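Local coordinates for protein aminotransferase, classes I and II (Silicibacter pomeroyi DSS-3, PDB 3H14) that probably transfers amino groups between L-aspartate and 2-oxoglutarate with pyridoxal 5'-phosphate as cofactor, like other aminotransferases of its class, at residues G102-L105 against L106-A110; N284-V287 against Y288-N291. One frame throughout, in Å; residues are numbered along the deposited sequence.

Contact 1 (G102-L105 against L106-A110)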
ATOM      1  N   GLY A 102      12.620  -0.432  -1.917  1.00 23.29           N
ATOM      2  CA  GLY A 102      13.916  -0.064  -1.352  1.00 22.26           C
ATOM      3  C   GLY A 102      13.848   0.104   0.149  1.00 20.66           C
ATOM      4  O   GLY A 102      14.767  -0.263   0.865  1.00 20.04           O
ATOM      5  N   GLY A 103      12.768   0.693   0.632  1.00 18.82           N
ATOM      6  CA  GLY A 103      12.583   0.865   2.062  1.00 19.56           C
ATOM      7  C   GLY A 103      12.438  -0.477   2.741  1.00 18.81           C
ATOM      8  O   GLY A 103      13.030  -0.727   3.798  1.00 17.19           O
ATOM      9  N   PHE A 104      11.612  -1.341   2.156  1.00 18.07           N
ATOM     10  CA  PHE A 104      11.466  -2.704   2.705  1.00 19.25           C
ATOM     11  C   PHE A 104      12.799  -3.476   2.705  1.00 18.95           C
ATOM     12  O   PHE A 104      13.144  -4.138   3.693  1.00 18.33           O
ATOM     13  CB  PHE A 104      10.380  -3.497   1.978  1.00 18.86           C
ATOM     14  CG  PHE A 104       9.007  -2.944   2.167  1.00 20.89           C
ATOM     15  CD1 PHE A 104       8.529  -2.647   3.449  1.00 19.82           C
ATOM     16  CD2 PHE A 104       8.184  -2.697   1.070  1.00 21.73           C
ATOM     17  CE1 PHE A 104       7.261  -2.110   3.614  1.00 23.28           C
ATOM     18  CE2 PHE A 104       6.891  -2.144   1.248  1.00 22.31           C
ATOM     19  CZ  PHE A 104       6.445  -1.858   2.509  1.00 21.13           C
ATOM     20  N   LEU A 105      13.538  -3.395   1.614  1.00 19.34           N
ATOM     21  CA  LEU A 105      14.842  -4.029   1.540  1.00 20.45           C
ATOM     22  C   LEU A 105      15.768  -3.548   2.643  1.00 19.57           C
ATOM     23  O   LEU A 105      16.485  -4.337   3.265  1.00 20.52           O
ATOM     24  CB  LEU A 105      15.482  -3.767   0.170  1.00 20.70           C
ATOM     25  CG  LEU A 105      16.900  -4.296  -0.035  1.00 21.25           C
ATOM     26  CD1 LEU A 105      16.892  -5.807   0.133  1.00 22.70           C
ATOM     27  CD2 LEU A 105      17.453  -3.911  -1.404  1.00 22.31           C
ATOM     28  N   LEU A 106      15.738  -2.255   2.920  1.00 19.80           N
ATOM     29  CA  LEU A 106      16.683  -1.677   3.843  1.00 18.52           C
ATOM     30  C   LEU A 106      16.251  -2.010   5.249  1.00 18.36           C
ATOM     31  O   LEU A 106      17.078  -2.430   6.053  1.00 18.61           O
ATOM     32  CB  LEU A 106      16.772  -0.169   3.647  1.00 18.94           C
ATOM     33  CG  LEU A 106      17.495   0.305   2.386  1.00 18.81           C
ATOM     34  CD1 LEU A 106      17.338   1.844   2.315  1.00 18.76           C
ATOM     35  CD2 LEU A 106      18.983  -0.167   2.443  1.00 22.15           C
ATOM     36  N   ALA A 107      14.943  -1.885   5.518  1.00 18.04           N
ATOM     37  CA  ALA A 107      14.410  -2.267   6.805  1.00 17.16           C
ATOM     38  C   ALA A 107      14.734  -3.717   7.104  1.00 17.52           C
ATOM     39  O   ALA A 107      15.241  -4.034   8.180  1.00 17.05           O
ATOM     40  CB  ALA A 107      12.953  -2.018   6.877  1.00 17.46           C
ATOM     41  N   PHE A 108      14.401  -4.620   6.191  1.00 16.56           N
ATOM     42  CA  PHE A 108      14.541  -6.023   6.503  1.00 16.41           C
ATOM     43  C   PHE A 108      16.007  -6.400   6.657  1.00 17.45           C
ATOM     44  O   PHE A 108      16.332  -7.262   7.486  1.00 17.77           O
ATOM     45  CB  PHE A 108      13.908  -6.898   5.408  1.00 16.16           C
ATOM     46  CG  PHE A 108      12.429  -6.711   5.250  1.00 15.74           C
ATOM     47  CD1 PHE A 108      11.659  -6.141   6.259  1.00 16.68           C
ATOM     48  CD2 PHE A 108      11.777  -7.175   4.103  1.00 18.40           C
ATOM     49  CE1 PHE A 108      10.303  -5.995   6.104  1.00 17.88           C
ATOM     50  CE2 PHE A 108      10.406  -6.991   3.955  1.00 17.17           C
ATOM     51  CZ  PHE A 108       9.690  -6.414   4.975  1.00 18.94           C
ATOM     52  N   THR A 109      16.889  -5.753   5.877  1.00 17.29           N
ATOM     53  CA  THR A 109      18.327  -6.047   5.978  1.00 17.83           C
ATOM     54  C   THR A 109      18.928  -5.614   7.317  1.00 18.17           C
ATOM     55  O   THR A 109      19.743  -6.334   7.900  1.00 18.37           O
ATOM     56  CB  THR A 109      19.103  -5.405   4.817  1.00 18.21           C
ATOM     57  OG1 THR A 109      18.581  -5.926   3.586  1.00 17.12           O
ATOM     58  CG2 THR A 109      20.621  -5.709   4.944  1.00 17.46           C
ATOM     59  N   ALA A 110      18.528  -4.436   7.771  1.00 18.05           N
ATOM     60  CA  ALA A 110      18.971  -3.863   9.029  1.00 19.01           C
ATOM     61  C   ALA A 110      18.503  -4.682  10.213  1.00 19.56           C
ATOM     62  O   ALA A 110      19.210  -4.840  11.211  1.00 20.09           O
ATOM     63  CB  ALA A 110      18.455  -2.403   9.146  1.00 18.06           C
TER

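Contact 2 (N284-V287 against Y288-N291)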
ATOM      1  N   ASN A 284      -6.718  15.748  -6.584  1.00 24.44           N
ATOM      2  CA  ASN A 284      -6.730  14.294  -6.726  1.00 24.09           C
ATOM      3  C   ASN A 284      -7.498  13.698  -5.580  1.00 23.57           C
ATOM      4  O   ASN A 284      -8.299  12.829  -5.785  1.00 25.34           O
ATOM      5  CB  ASN A 284      -5.324  13.703  -6.689  1.00 24.20           C
ATOM      6  CG  ASN A 284      -4.426  14.175  -7.828  1.00 25.33           C
ATOM      7  OD1 ASN A 284      -4.881  14.679  -8.853  1.00 26.93           O
ATOM      8  ND2 ASN A 284      -3.128  13.991  -7.642  1.00 23.54           N
ATOM      9  N   LEU A 285      -7.240  14.133  -4.355  1.00 24.41           N
ATOM     10  CA  LEU A 285      -7.987  13.590  -3.210  1.00 24.29           C
ATOM     11  C   LEU A 285      -9.496  13.894  -3.249  1.00 24.76           C
ATOM     12  O   LEU A 285     -10.312  13.070  -2.830  1.00 24.37           O
ATOM     13  CB  LEU A 285      -7.386  14.062  -1.910  1.00 23.92           C
ATOM     14  CG  LEU A 285      -8.009  13.452  -0.649  1.00 24.26           C
ATOM     15  CD1 LEU A 285      -7.891  11.936  -0.644  1.00 20.09           C
ATOM     16  CD2 LEU A 285      -7.342  14.044   0.586  1.00 23.88           C
ATOM     17  N   ASP A 286      -9.869  15.070  -3.748  1.00 24.73           N
ATOM     18  CA  ASP A 286     -11.298  15.394  -3.960  1.00 24.44           C
ATOM     19  C   ASP A 286     -11.944  14.384  -4.889  1.00 24.15           C
ATOM     20  O   ASP A 286     -13.086  13.970  -4.684  1.00 25.39           O
ATOM     21  CB  ASP A 286     -11.506  16.817  -4.532  1.00 24.71           C
ATOM     22  CG  ASP A 286     -11.093  17.925  -3.565  1.00 25.07           C
ATOM     23  OD1 ASP A 286     -11.077  17.700  -2.329  1.00 29.42           O
ATOM     24  OD2 ASP A 286     -10.746  19.026  -4.053  1.00 25.90           O
ATOM     25  N   VAL A 287     -11.213  13.968  -5.915  1.00 23.21           N
ATOM     26  CA  VAL A 287     -11.681  12.930  -6.794  1.00 23.25           C
ATOM     27  C   VAL A 287     -11.877  11.604  -6.047  1.00 22.28           C
ATOM     28  O   VAL A 287     -12.907  10.966  -6.168  1.00 21.91           O
ATOM     29  CB  VAL A 287     -10.736  12.749  -7.993  1.00 22.87           C
ATOM     30  CG1 VAL A 287     -11.152  11.566  -8.784  1.00 23.71           C
ATOM     31  CG2 VAL A 287     -10.763  14.035  -8.891  1.00 25.91           C
ATOM     32  N   TYR A 288     -10.906  11.211  -5.241  1.00 22.92           N
ATOM     33  CA  TYR A 288     -11.070   9.984  -4.457  1.00 22.20           C
ATOM     34  C   TYR A 288     -12.279  10.097  -3.516  1.00 22.69           C
ATOM     35  O   TYR A 288     -13.007   9.131  -3.358  1.00 21.41           O
ATOM     36  CB  TYR A 288      -9.831   9.667  -3.621  1.00 21.99           C
ATOM     37  CG  TYR A 288      -8.513   9.512  -4.359  1.00 21.69           C
ATOM     38  CD1 TYR A 288      -8.439   8.930  -5.597  1.00 23.35           C
ATOM     39  CD2 TYR A 288      -7.330   9.903  -3.765  1.00 23.75           C
ATOM     40  CE1 TYR A 288      -7.210   8.802  -6.242  1.00 24.36           C
ATOM     41  CE2 TYR A 288      -6.119   9.768  -4.390  1.00 22.89           C
ATOM     42  CZ  TYR A 288      -6.059   9.212  -5.608  1.00 22.72           C
ATOM     43  OH  TYR A 288      -4.852   9.100  -6.253  1.00 23.16           O
ATOM     44  N   LYS A 289     -12.466  11.269  -2.894  1.00 23.56           N
ATOM     45  CA  LYS A 289     -13.590  11.473  -1.975  1.00 24.35           C
ATOM     46  C   LYS A 289     -14.909  11.262  -2.693  1.00 24.19           C
ATOM     47  O   LYS A 289     -15.812  10.606  -2.174  1.00 25.25           O
ATOM     48  CB  LYS A 289     -13.511  12.852  -1.309  1.00 24.78           C
ATOM     49  CG  LYS A 289     -12.447  12.899  -0.249  1.00 27.17           C
ATOM     50  CD  LYS A 289     -11.972  14.275   0.072  1.00 30.68           C
ATOM     51  CE  LYS A 289     -11.229  14.294   1.396  1.00 31.58           C
ATOM     52  NZ  LYS A 289     -10.689  15.650   1.646  1.00 34.68           N
ATOM     53  N   ALA A 290     -15.015  11.791  -3.919  1.00 24.39           N
ATOM     54  CA  ALA A 290     -16.219  11.658  -4.732  1.00 23.34           C
ATOM     55  C   ALA A 290     -16.450  10.209  -5.158  1.00 23.71           C
ATOM     56  O   ALA A 290     -17.584   9.716  -5.124  1.00 23.24           O
ATOM     57  CB  ALA A 290     -16.124  12.591  -5.989  1.00 23.86           C
ATOM     58  N   ASN A 291     -15.376   9.507  -5.532  1.00 23.53           N
ATOM     59  CA  ASN A 291     -15.492   8.120  -5.977  1.00 23.80           C
ATOM     60  C   ASN A 291     -15.905   7.181  -4.858  1.00 24.04           C
ATOM     61  O   ASN A 291     -16.664   6.249  -5.100  1.00 24.73           O
ATOM     62  CB  ASN A 291     -14.167   7.607  -6.534  1.00 23.49           C
ATOM     63  CG  ASN A 291     -13.737   8.345  -7.776  1.00 24.18           C
ATOM     64  OD1 ASN A 291     -14.484   9.190  -8.310  1.00 21.88           O
ATOM     65  ND2 ASN A 291     -12.529   8.050  -8.242  1.00 19.88           N
TER
HETATM   66  O   HOH W   1      -9.321  16.884  -0.383  1.00 31.72           O

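Contact 1 (G102-L105 against L106-A110)
T109 grips the carbonyl of L105 twice: OG1 donates to L105 O at 2.6 Å, and the backbone N of T109 reaches the same oxygen at 3.0 Å from the opposite face of the carbonyl plane. The torsion chi1 of -59° makes this possible by swinging the hydroxyl back beside its own backbone N, while CG2 points the other way. The leucine side chain lies alongside, with L105 CD1 3.8 Å from T109 OG1. One residue back, the F108 ring lays one face over F104 O, a turn earlier in the chain and near the ring's rim, 3.1 Å from F108 CG; that oxygen is also taken by F108 N at 2.8 Å, in a nearly straight bond (166°). Beyond it the rim of this ring nears a methylene, F108 CE2 to F104 CB 4.0 Å. L106 folds over G102, its CG 3.2 Å from G102 O, while L106 N bonds to G102 O and only weakly to G103 O. Farther out, F104, A107 and F108 face strands 196-200 and 223-227, and L106 turns to helix 249-258 through V252 and I255. This is the helix that follows strand 94-97 in the large domain of a fold-type-I PLP enzyme, where its N-terminal end probably faces the cofactor phosphate. With an alanine in place of F108, F104 O would probably lose its cover on that side and a gap would open against I198 and L137. Backbone carbonyls are thus shielded by aromatic and aliphatic groups, and the hydroxyl of T109 is satisfied within its own helix.

Contact 2 (N284-V287 against Y288-N291)
L285 and Y288 cross at about a right angle: the methyl L285 CD1 comes in at the edge of the tyrosine ring, in its plane, 3.8 Å from Y288 CD2. One face of the same ring lies over N284 O, which is offset toward the rim and 3.6 Å from Y288 CG; Y288 N bonds to this oxygen in its carbonyl plane. L285 also receives the extended chain of K289, which runs obliquely across it and brings CE to 3.9 Å from L285 CG. Stretched beyond CG, the lysine brings its ammonium group near D286, but NZ and D286 OD1 stay 4.5 Å apart, too far for a salt bridge. A water spans them instead, donating to D286 OD1 and accepting from K289 NZ, each at 2.7 Å. The stretch belongs to the long helix 278-302, which in fold-type-I aminotransferases leads from the large domain into the small C-terminal one; here Y288 meets the ring of F314 at about 60° and touches P41 and Y208. On another side of the helix, V287 and N291 point the same way, V287 CG1 lying 3.8 Å from N291 ND2. The amide of N291 serves partners beyond the helix: OD1 bonds to T365 OG1, and ND2 to the backbone oxygens of Y361 and R363, which fixes its rotation at the start of helix 365-381.

How the contacts relate
Both contacts form within a single helix, between residues about one turn apart, but in different helices on opposite sides of the chain's centre, with centres 32 Å apart and no touch between them. Contact 1 is largely buried, one short helix pressed against the seven-stranded sheet, and its only side-chain polar group turns back on its own backbone. Contact 2 is partly buried on a much longer helix: Y288 and N291 are buried, whereas D286 and K289 meet through a water. An aromatic ring covers a carbonyl oxygen four residues earlier in each. They differ in reach, since contact 1 packs on its neighbours mainly by apolar groups while contact 2 also hydrogen-bonds beyond its helix.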